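Local coordinates for protein exported gluconolactonase (Xanthomonas campestris pv. campestris, PDB 3DR2) that probably catalyses the hydrolysis of D-glucono-1,5-lactone to D-gluconate, using a six-bladed beta-propeller that holds a calcium ion, at residues N89-D94 with P133-V138; Q96-V100 with T110-A114; E103-I109 with A118-G123. All coordinates share one frame; numbering follows the deposited sequence.

The three contacts illustrate how a beta-propeller is built, within blades and between them. Along the chain, contacts 2 and 3 both fall inside the loop closed by contact 1, and their segments alternate. The centres of contacts 2 and 3 are about 12 Å apart, and each lies about 11 Å from that of contact 1. Strands 88-93, 99-103, 108-112 and 118-120 form one antiparallel sheet, in that order. Contact 2 joins its two middle strands, and contact 3 joins strand 108-112 to the outer strand and the corner after it. Contact 1 sets the first strand beside strand 136-138 of the next sheet, near the centre and the calcium ion; the other two lie farther out, about equally far from the centre.

Contact 1 (N89-D94 with P133-V138); sequences NGNAVD and PNDLIV. With CA (calcium ion), chain D.
Asn89 and Asn134 meet where the inner strands of two successive propeller blades come together beside the calcium ion. Strands 89-93 and 136-138 run nearly parallel, their axes 6.2 Å apart at closest approach, yet the one direct hydrogen bond between the segments is Gly90 N to Asn134 O (2.9 Å), bent at the hydrogen (132°). The side chain of Asn89 lies against the same carbonyl: its CB is 3.4 Å from Asn134 O, its CG, anti to the backbone N (chi1 -168°), 3.2 Å, and its ND2 3.6 Å. At the tip, OD1 approaches that oxygen too, a meeting of two acceptors without a hydrogen bond; it also nears the side chain of Asn134, amide planes 55° apart, and accepts weakly from a calcium-bound water that in turn accepts from Asn134 ND2. Farther along, apolar groups take over: Leu136 lays CD2 against the Gly90 backbone and CG 3.8 Å from Ala92 CB, while Val138 CG2 lies 4.2 Å from Ala92 CB. Between the strands another water donates to both Asn91 O and Leu136 O. Glu48, Asn191 and Asp242 complete the protein ligands of the metal, to which Asn134 OD1 binds at 2.4 Å.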
loop_
_atom_site.group_PDB
_atom_site.type_symbol
_atom_site.label_atom_id
_atom_site.label_comp_id
_atom_site.label_asym_id
_atom_site.label_seq_id
_atom_site.Cartn_x
_atom_site.Cartn_y
_atom_site.Cartn_z
ATOM N N ASN A 89 7.975 -7.841 6.446
ATOM C CA ASN A 89 6.907 -8.117 7.404
ATOM C C ASN A 89 7.471 -8.069 8.825
ATOM O O ASN A 89 7.637 -6.994 9.390
ATOM C CB ASN A 89 6.294 -9.497 7.100
ATOM C CG ASN A 89 4.993 -9.749 7.856
ATOM O OD1 ASN A 89 4.212 -10.638 7.492
ATOM N ND2 ASN A 89 4.758 -8.978 8.908
ATOM N N GLY A 90 7.791 -9.226 9.394
ATOM C CA GLY A 90 8.327 -9.233 10.741
ATOM C C GLY A 90 9.684 -8.556 10.896
ATOM O O GLY A 90 10.494 -8.549 9.968
ATOM N N ASN A 91 9.910 -7.962 12.069
ATOM C CA ASN A 91 11.184 -7.322 12.412
ATOM C C ASN A 91 11.560 -7.823 13.803
ATOM O O ASN A 91 10.687 -8.182 14.602
ATOM C CB ASN A 91 11.074 -5.794 12.502
ATOM C CG ASN A 91 10.720 -5.151 11.187
ATOM O OD1 ASN A 91 11.530 -5.102 10.260
ATOM N ND2 ASN A 91 9.498 -4.646 11.098
ATOM N N ALA A 92 12.858 -7.831 14.081
ATOM C CA ALA A 92 13.384 -8.244 15.374
ATOM C C ALA A 92 14.751 -7.591 15.517
ATOM O O ALA A 92 15.283 -7.041 14.553
ATOM C CB ALA A 92 13.509 -9.758 15.446
ATOM N N VAL A 93 15.312 -7.647 16.720
ATOM C CA VAL A 93 16.616 -7.051 16.984
ATOM C C VAL A 93 17.531 -8.112 17.572
ATOM O O VAL A 93 17.175 -8.755 18.554
ATOM C CB VAL A 93 16.492 -5.886 17.982
ATOM C CG1 VAL A 93 17.853 -5.213 18.170
ATOM C CG2 VAL A 93 15.464 -4.890 17.483
ATOM N N ASP A 94 18.703 -8.301 16.977
ATOM C CA ASP A 94 19.611 -9.315 17.483
ATOM C C ASP A 94 20.436 -8.825 18.665
ATOM O O ASP A 94 20.287 -7.689 19.112
ATOM C CB ASP A 94 20.500 -9.860 16.352
ATOM C CG ASP A 94 21.526 -8.859 15.847
ATOM O OD1 ASP A 94 22.092 -9.119 14.761
ATOM O OD2 ASP A 94 21.780 -7.838 16.522
ATOM N N PRO A 133 8.869 -15.767 4.584
ATOM C CA PRO A 133 9.073 -15.561 6.021
ATOM C C PRO A 133 8.116 -14.492 6.514
ATOM O O PRO A 133 8.047 -13.394 5.956
ATOM C CB PRO A 133 10.529 -15.136 6.098
ATOM C CG PRO A 133 11.146 -15.961 5.006
ATOM C CD PRO A 133 10.161 -15.799 3.876
ATOM N N ASN A 134 7.391 -14.827 7.573
ATOM C CA ASN A 134 6.370 -13.952 8.125
ATOM C C ASN A 134 6.774 -13.203 9.397
ATOM O O ASN A 134 6.715 -11.971 9.443
ATOM C CB ASN A 134 5.113 -14.795 8.368
ATOM C CG ASN A 134 3.892 -13.956 8.662
ATOM O OD1 ASN A 134 3.806 -13.320 9.710
ATOM N ND2 ASN A 134 2.937 -13.952 7.735
ATOM N N ASP A 135 7.178 -13.936 10.429
ATOM C CA ASP A 135 7.585 -13.302 11.683
ATOM C C ASP A 135 8.854 -13.988 12.190
ATOM O O ASP A 135 9.144 -15.131 11.816
ATOM C CB ASP A 135 6.445 -13.408 12.711
ATOM C CG ASP A 135 6.483 -12.301 13.757
ATOM O OD1 ASP A 135 5.471 -12.133 14.479
ATOM O OD2 ASP A 135 7.513 -11.602 13.861
ATOM N N LEU A 136 9.620 -13.291 13.026
ATOM C CA LEU A 136 10.860 -13.864 13.546
ATOM C C LEU A 136 11.208 -13.352 14.931
ATOM O O LEU A 136 10.687 -12.329 15.380
ATOM C CB LEU A 136 12.028 -13.565 12.593
ATOM C CG LEU A 136 12.674 -12.172 12.614
ATOM C CD1 LEU A 136 13.762 -12.118 11.550
ATOM C CD2 LEU A 136 11.629 -11.086 12.364
ATOM N N ILE A 137 12.083 -14.093 15.609
ATOM C CA ILE A 137 12.553 -13.735 16.939
ATOM C C ILE A 137 14.011 -14.156 17.024
ATOM O O ILE A 137 14.492 -14.933 16.198
ATOM C CB ILE A 137 11.758 -14.457 18.061
ATOM C CG1 ILE A 137 11.914 -15.977 17.929
ATOM C CG2 ILE A 137 10.297 -14.043 18.003
ATOM C CD1 ILE A 137 11.225 -16.779 19.033
ATOM N N VAL A 138 14.719 -13.624 18.010
ATOM C CA VAL A 138 16.119 -13.966 18.206
ATOM C C VAL A 138 16.261 -14.583 19.592
ATOM O O VAL A 138 15.885 -13.966 20.588
ATOM C CB VAL A 138 17.014 -12.718 18.120
ATOM C CG1 VAL A 138 18.472 -13.121 18.260
ATOM C CG2 VAL A 138 16.778 -12.003 16.799
HETATM CA CA CA D . 2.325 -12.159 11.197
HETATM O O HOH W 1 1.339 -11.556 8.931
HETATM O O HOH W 2 7.937 -8.987 14.222
HETATM O O HOH W 3 10.273 -10.260 16.913
HETATM O O HOH W 4 4.428 -10.993 11.058
HETATM O O HOH W 5 3.162 -12.778 13.355
HETATM O O HOH W 6 1.947 -10.369 12.827
#

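Contact 2 (Q96-V100 with T110-A114)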
loop_
_atom_site.group_PDB
_atom_site.type_symbol
_atom_site.label_atom_id
_atom_site.label_comp_id
_atom_site.label_asym_id
_atom_site.label_seq_id
_atom_site.Cartn_x
_atom_site.Cartn_y
_atom_site.Cartn_z
ATOM N N GLN A 96 23.444 -7.973 18.847
ATOM C CA GLN A 96 24.332 -6.864 18.502
ATOM C C GLN A 96 23.563 -5.593 18.137
ATOM O O GLN A 96 24.135 -4.655 17.584
ATOM C CB GLN A 96 25.242 -7.252 17.332
ATOM C CG GLN A 96 26.268 -8.347 17.628
ATOM C CD GLN A 96 25.651 -9.727 17.781
ATOM O OE1 GLN A 96 24.905 -10.189 16.916
ATOM N NE2 GLN A 96 25.973 -10.398 18.882
ATOM N N GLN A 97 22.273 -5.573 18.465
ATOM C CA GLN A 97 21.389 -4.447 18.184
ATOM C C GLN A 97 21.256 -4.117 16.701
ATOM O O GLN A 97 21.116 -2.953 16.317
ATOM C CB GLN A 97 21.817 -3.203 18.970
ATOM C CG GLN A 97 21.465 -3.253 20.467
ATOM C CD GLN A 97 19.960 -3.318 20.740
ATOM O OE1 GLN A 97 19.456 -4.296 21.300
ATOM N NE2 GLN A 97 19.242 -2.272 20.355
ATOM N N ARG A 98 21.309 -5.155 15.871
ATOM C CA ARG A 98 21.133 -5.002 14.429
ATOM C C ARG A 98 19.708 -5.454 14.131
ATOM O O ARG A 98 19.198 -6.365 14.779
ATOM C CB ARG A 98 22.110 -5.895 13.655
ATOM C CG ARG A 98 23.568 -5.493 13.752
ATOM C CD ARG A 98 24.452 -6.532 13.071
ATOM N NE ARG A 98 24.392 -7.820 13.763
ATOM C CZ ARG A 98 25.208 -8.839 13.518
ATOM N NH1 ARG A 98 26.152 -8.731 12.592
ATOM N NH2 ARG A 98 25.090 -9.966 14.211
ATOM N N LEU A 99 19.057 -4.815 13.165
ATOM C CA LEU A 99 17.698 -5.197 12.813
ATOM C C LEU A 99 17.719 -6.382 11.861
ATOM O O LEU A 99 18.499 -6.400 10.909
ATOM C CB LEU A 99 16.965 -4.040 12.125
ATOM C CG LEU A 99 16.814 -2.716 12.869
ATOM C CD1 LEU A 99 15.945 -1.781 12.042
ATOM C CD2 LEU A 99 16.192 -2.958 14.240
ATOM N N VAL A 100 16.875 -7.375 12.131
ATOM C CA VAL A 100 16.748 -8.536 11.258
ATOM C C VAL A 100 15.315 -8.482 10.740
ATOM O O VAL A 100 14.416 -8.031 11.454
ATOM C CB VAL A 100 17.023 -9.860 12.004
ATOM C CG1 VAL A 100 18.513 -9.954 12.344
ATOM C CG2 VAL A 100 16.191 -9.936 13.272
ATOM N N THR A 110 16.631 -11.192 6.215
ATOM C CA THR A 110 17.701 -10.240 5.921
ATOM C C THR A 110 18.090 -9.483 7.192
ATOM O O THR A 110 17.392 -9.562 8.204
ATOM C CB THR A 110 17.263 -9.233 4.830
ATOM O OG1 THR A 110 16.194 -8.415 5.326
ATOM C CG2 THR A 110 16.786 -9.979 3.585
ATOM N N ARG A 111 19.210 -8.762 7.142
ATOM C CA ARG A 111 19.685 -8.004 8.297
ATOM C C ARG A 111 20.207 -6.645 7.836
ATOM O O ARG A 111 21.017 -6.564 6.916
ATOM C CB ARG A 111 20.797 -8.789 9.008
ATOM C CG ARG A 111 21.312 -8.165 10.300
ATOM C CD ARG A 111 22.256 -9.126 11.015
ATOM N NE ARG A 111 23.424 -9.426 10.192
ATOM C CZ ARG A 111 24.161 -10.525 10.301
ATOM N NH1 ARG A 111 23.854 -11.448 11.204
ATOM N NH2 ARG A 111 25.207 -10.702 9.506
ATOM N N SER A 112 19.744 -5.579 8.482
ATOM C CA SER A 112 20.160 -4.225 8.115
ATOM C C SER A 112 21.427 -3.758 8.818
ATOM O O SER A 112 21.694 -4.130 9.963
ATOM C CB SER A 112 19.049 -3.221 8.434
ATOM O OG SER A 112 17.854 -3.531 7.758
ATOM N N ASP A 113 22.199 -2.926 8.121
ATOM C CA ASP A 113 23.429 -2.361 8.669
ATOM C C ASP A 113 23.136 -0.911 9.053
ATOM O O ASP A 113 22.000 -0.455 8.944
ATOM C CB ASP A 113 24.551 -2.395 7.625
ATOM C CG ASP A 113 25.042 -3.799 7.334
ATOM O OD1 ASP A 113 24.196 -4.698 7.145
ATOM O OD2 ASP A 113 26.279 -4.004 7.280
ATOM N N ALA A 114 24.159 -0.185 9.493
ATOM C CA ALA A 114 23.990 1.212 9.881
ATOM C C ALA A 114 23.745 2.025 8.619
ATOM O O ALA A 114 23.308 3.176 8.679
ATOM C CB ALA A 114 25.240 1.713 10.598
HETATM O O HOH W 7 20.611 -2.563 11.927
#
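Thr110 and Val100 meet through backbone atoms, Val100 CA directing a C-H...O contact at Thr110 O (3.3 Å). Next comes Arg111, the antiparallel non-hydrogen-bonded partner of Val100. Its CG stands anti to the backbone N (chi1 -175°), which brings that methylene 3.4 Å from Leu99 O and 3.9 Å from Val100 CG1. A bend at chi3 then lays the guanidinium flat on that of Arg98: planes 7° apart, centres 3.8 Å apart, with Arg98 NH1 over the centre of the Arg111 group. The Asp94 carboxylate, in a salt bridge from OD1 to Arg98 NE, probably helps to balance the charge of the stacked pair. Gln96 OE1 adds a weak bond from Arg98 NH2. At Ser112 a direct backbone bond forms: Ser112 N donates to Leu99 O (2.8 Å, 155° at the hydrogen), while a water, accepting from Leu99 N and donating to Ser112 O, takes the place of the second direct bond of this pair. The hydroxyl of Ser112 is bonded to His101. A non-hydrogen-bonded pair followed by a pair with one direct and one water-mediated link marks the end of an antiparallel beta hairpin, here the two middle strands of a propeller blade.

Contact 3 (E103-I109 with A118-G123)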
loop_
_atom_site.group_PDB
_atom_site.type_symbol
_atom_site.label_atom_id
_atom_site.label_comp_id
_atom_site.label_asym_id
_atom_site.label_seq_id
_atom_site.Cartn_x
_atom_site.Cartn_y
_atom_site.Cartn_z
ATOM N N GLU A 103 11.212 -10.958 4.848
ATOM C CA GLU A 103 10.787 -10.283 3.628
ATOM C C GLU A 103 9.975 -11.194 2.715
ATOM O O GLU A 103 10.478 -12.211 2.230
ATOM C CB GLU A 103 12.003 -9.733 2.874
ATOM C CG GLU A 103 12.713 -8.610 3.626
ATOM C CD GLU A 103 13.838 -7.972 2.827
ATOM O OE1 GLU A 103 13.796 -8.048 1.585
ATOM O OE2 GLU A 103 14.750 -7.376 3.441
ATOM N N HIS A 104 8.714 -10.826 2.494
ATOM C CA HIS A 104 7.831 -11.614 1.632
ATOM C C HIS A 104 8.342 -11.609 0.200
ATOM O O HIS A 104 8.307 -12.631 -0.483
ATOM C CB HIS A 104 6.409 -11.037 1.608
ATOM C CG HIS A 104 5.571 -11.370 2.804
ATOM N ND1 HIS A 104 4.221 -11.093 2.848
ATOM C CD2 HIS A 104 5.877 -11.939 3.994
ATOM C CE1 HIS A 104 3.732 -11.475 4.014
ATOM N NE2 HIS A 104 4.716 -11.991 4.729
ATOM N N GLY A 105 8.795 -10.443 -0.250
ATOM C CA GLY A 105 9.284 -10.295 -1.608
ATOM C C GLY A 105 10.520 -11.102 -1.943
ATOM O O GLY A 105 10.513 -11.890 -2.896
ATOM N N ARG A 106 11.590 -10.902 -1.183
ATOM C CA ARG A 106 12.817 -11.644 -1.438
ATOM C C ARG A 106 12.713 -13.064 -0.888
ATOM O O ARG A 106 13.604 -13.890 -1.110
ATOM C CB ARG A 106 14.028 -10.909 -0.840
ATOM C CG ARG A 106 14.441 -9.689 -1.668
ATOM C CD ARG A 106 15.850 -9.207 -1.356
ATOM N NE ARG A 106 15.918 -8.435 -0.120
ATOM C CZ ARG A 106 17.017 -7.826 0.318
ATOM N NH1 ARG A 106 16.987 -7.138 1.451
ATOM N NH2 ARG A 106 18.148 -7.910 -0.373
ATOM N N ARG A 107 11.612 -13.337 -0.187
ATOM C CA ARG A 107 11.345 -14.650 0.406
ATOM C C ARG A 107 12.565 -15.093 1.203
ATOM O O ARG A 107 13.145 -16.152 0.962
ATOM C CB ARG A 107 11.000 -15.652 -0.709
ATOM C CG ARG A 107 9.729 -15.259 -1.459
ATOM C CD ARG A 107 9.523 -16.005 -2.771
ATOM N NE ARG A 107 9.334 -17.444 -2.592
ATOM C CZ ARG A 107 9.066 -18.291 -3.582
ATOM N NH1 ARG A 107 8.949 -17.845 -4.826
ATOM N NH2 ARG A 107 8.929 -19.585 -3.332
ATOM N N ALA A 108 12.937 -14.276 2.182
ATOM C CA ALA A 108 14.118 -14.568 2.970
ATOM C C ALA A 108 14.201 -13.786 4.260
ATOM O O ALA A 108 13.335 -12.968 4.569
ATOM C CB ALA A 108 15.353 -14.275 2.131
ATOM N N ILE A 109 15.261 -14.073 5.010
ATOM C CA ILE A 109 15.568 -13.385 6.255
ATOM C C ILE A 109 16.745 -12.481 5.904
ATOM O O ILE A 109 17.741 -12.948 5.341
ATOM C CB ILE A 109 16.030 -14.360 7.356
ATOM C CG1 ILE A 109 14.924 -15.369 7.668
ATOM C CG2 ILE A 109 16.417 -13.580 8.610
ATOM C CD1 ILE A 109 13.633 -14.743 8.183
ATOM N N ALA A 118 19.394 -3.640 3.870
ATOM C CA ALA A 118 19.120 -4.986 4.366
ATOM C C ALA A 118 19.813 -6.031 3.508
ATOM O O ALA A 118 19.485 -6.193 2.330
ATOM C CB ALA A 118 17.613 -5.244 4.392
ATOM N N HIS A 119 20.766 -6.742 4.105
ATOM C CA HIS A 119 21.521 -7.773 3.402
ATOM C C HIS A 119 20.967 -9.173 3.662
ATOM O O HIS A 119 20.506 -9.482 4.758
ATOM C CB HIS A 119 22.986 -7.703 3.828
ATOM C CG HIS A 119 23.611 -6.364 3.588
ATOM N ND1 HIS A 119 23.863 -5.874 2.324
ATOM C CD2 HIS A 119 24.002 -5.395 4.450
ATOM C CE1 HIS A 119 24.380 -4.662 2.418
ATOM N NE2 HIS A 119 24.475 -4.348 3.698
ATOM N N LEU A 120 21.026 -10.019 2.641
ATOM C CA LEU A 120 20.524 -11.390 2.731
ATOM C C LEU A 120 21.253 -12.292 3.727
ATOM O O LEU A 120 22.478 -12.375 3.721
ATOM C CB LEU A 120 20.580 -12.043 1.345
ATOM C CG LEU A 120 20.254 -13.539 1.228
ATOM C CD1 LEU A 120 18.770 -13.785 1.470
ATOM C CD2 LEU A 120 20.639 -14.020 -0.162
ATOM N N LEU A 121 20.490 -12.965 4.585
ATOM C CA LEU A 121 21.065 -13.902 5.544
ATOM C C LEU A 121 20.808 -15.312 5.018
ATOM O O LEU A 121 21.724 -16.129 4.936
ATOM C CB LEU A 121 20.436 -13.752 6.933
ATOM C CG LEU A 121 20.825 -12.556 7.811
ATOM C CD1 LEU A 121 20.359 -12.816 9.247
ATOM C CD2 LEU A 121 22.333 -12.356 7.791
ATOM N N VAL A 122 19.557 -15.589 4.656
ATOM C CA VAL A 122 19.188 -16.896 4.118
ATOM C C VAL A 122 17.874 -16.797 3.351
ATOM O O VAL A 122 16.921 -16.183 3.822
ATOM C CB VAL A 122 19.062 -17.960 5.241
ATOM C CG1 VAL A 122 17.898 -17.636 6.167
ATOM C CG2 VAL A 122 18.885 -19.334 4.627
ATOM N N GLY A 123 17.830 -17.398 2.167
ATOM C CA GLY A 123 16.621 -17.336 1.365
ATOM C C GLY A 123 16.205 -18.665 0.772
ATOM O O GLY A 123 15.292 -18.727 -0.054
HETATM O O HOH W 8 20.504 -5.645 -0.574
HETATM O O HOH W 9 14.443 -16.644 -1.545
#
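Ile109 and Val122 form an antiparallel hydrogen-bonded pair, and backbone bonds are the first kind of interaction to consider. Ile109 N donates to Val122 O (2.9 Å) almost straight, at 170°. In return Ile109 O takes two donors in its carbonyl plane, Leu121 N at 2.9 Å and Val122 N at a longer 3.3 Å, so that a single oxygen serves two consecutive residues as the chain turns its corner at Leu121.

Charge and polar groups make the second kind. Arg106 grips Glu103 side-on, NE to OE1 and NH1 to OE2, in a salt bridge within one segment that fixes the guanidinium's rotation. Thr110 supplies a further hydrogen bond to Glu103 OE2. Held this way, Arg106 NH1 also donates across the contact to Ala118 O (2.8 Å, 168° at the hydrogen); the oxygen lies in the guanidinium plane, but the donor stands well above the carbonyl plane. A water joins Arg106 NH2 to the same oxygen.

Apolar contacts are the third. Ile109 and Val122 lie side by side, Ile109 CB 4.0 Å from Val122 CG1, and Ile109 CG2 meets Leu121 CD1. Ala108 CB is 3.5 Å from Leu120 CD1. Phe146 and Ile144 of the next blade pack against Ile109 and Leu121 respectively. Apart from these, the Ala108 methyl makes a tight approach to a carbonyl oxygen, CB to Val122 O 3.0 Å.

Two beta bulges frame the arrangement: a G1 bulge where Arg107 and Ala108 face Glu103, and a classic bulge where Leu121 and Val122 face Ile109, the latter at the corner where the chain leaves the outer strand of this propeller blade.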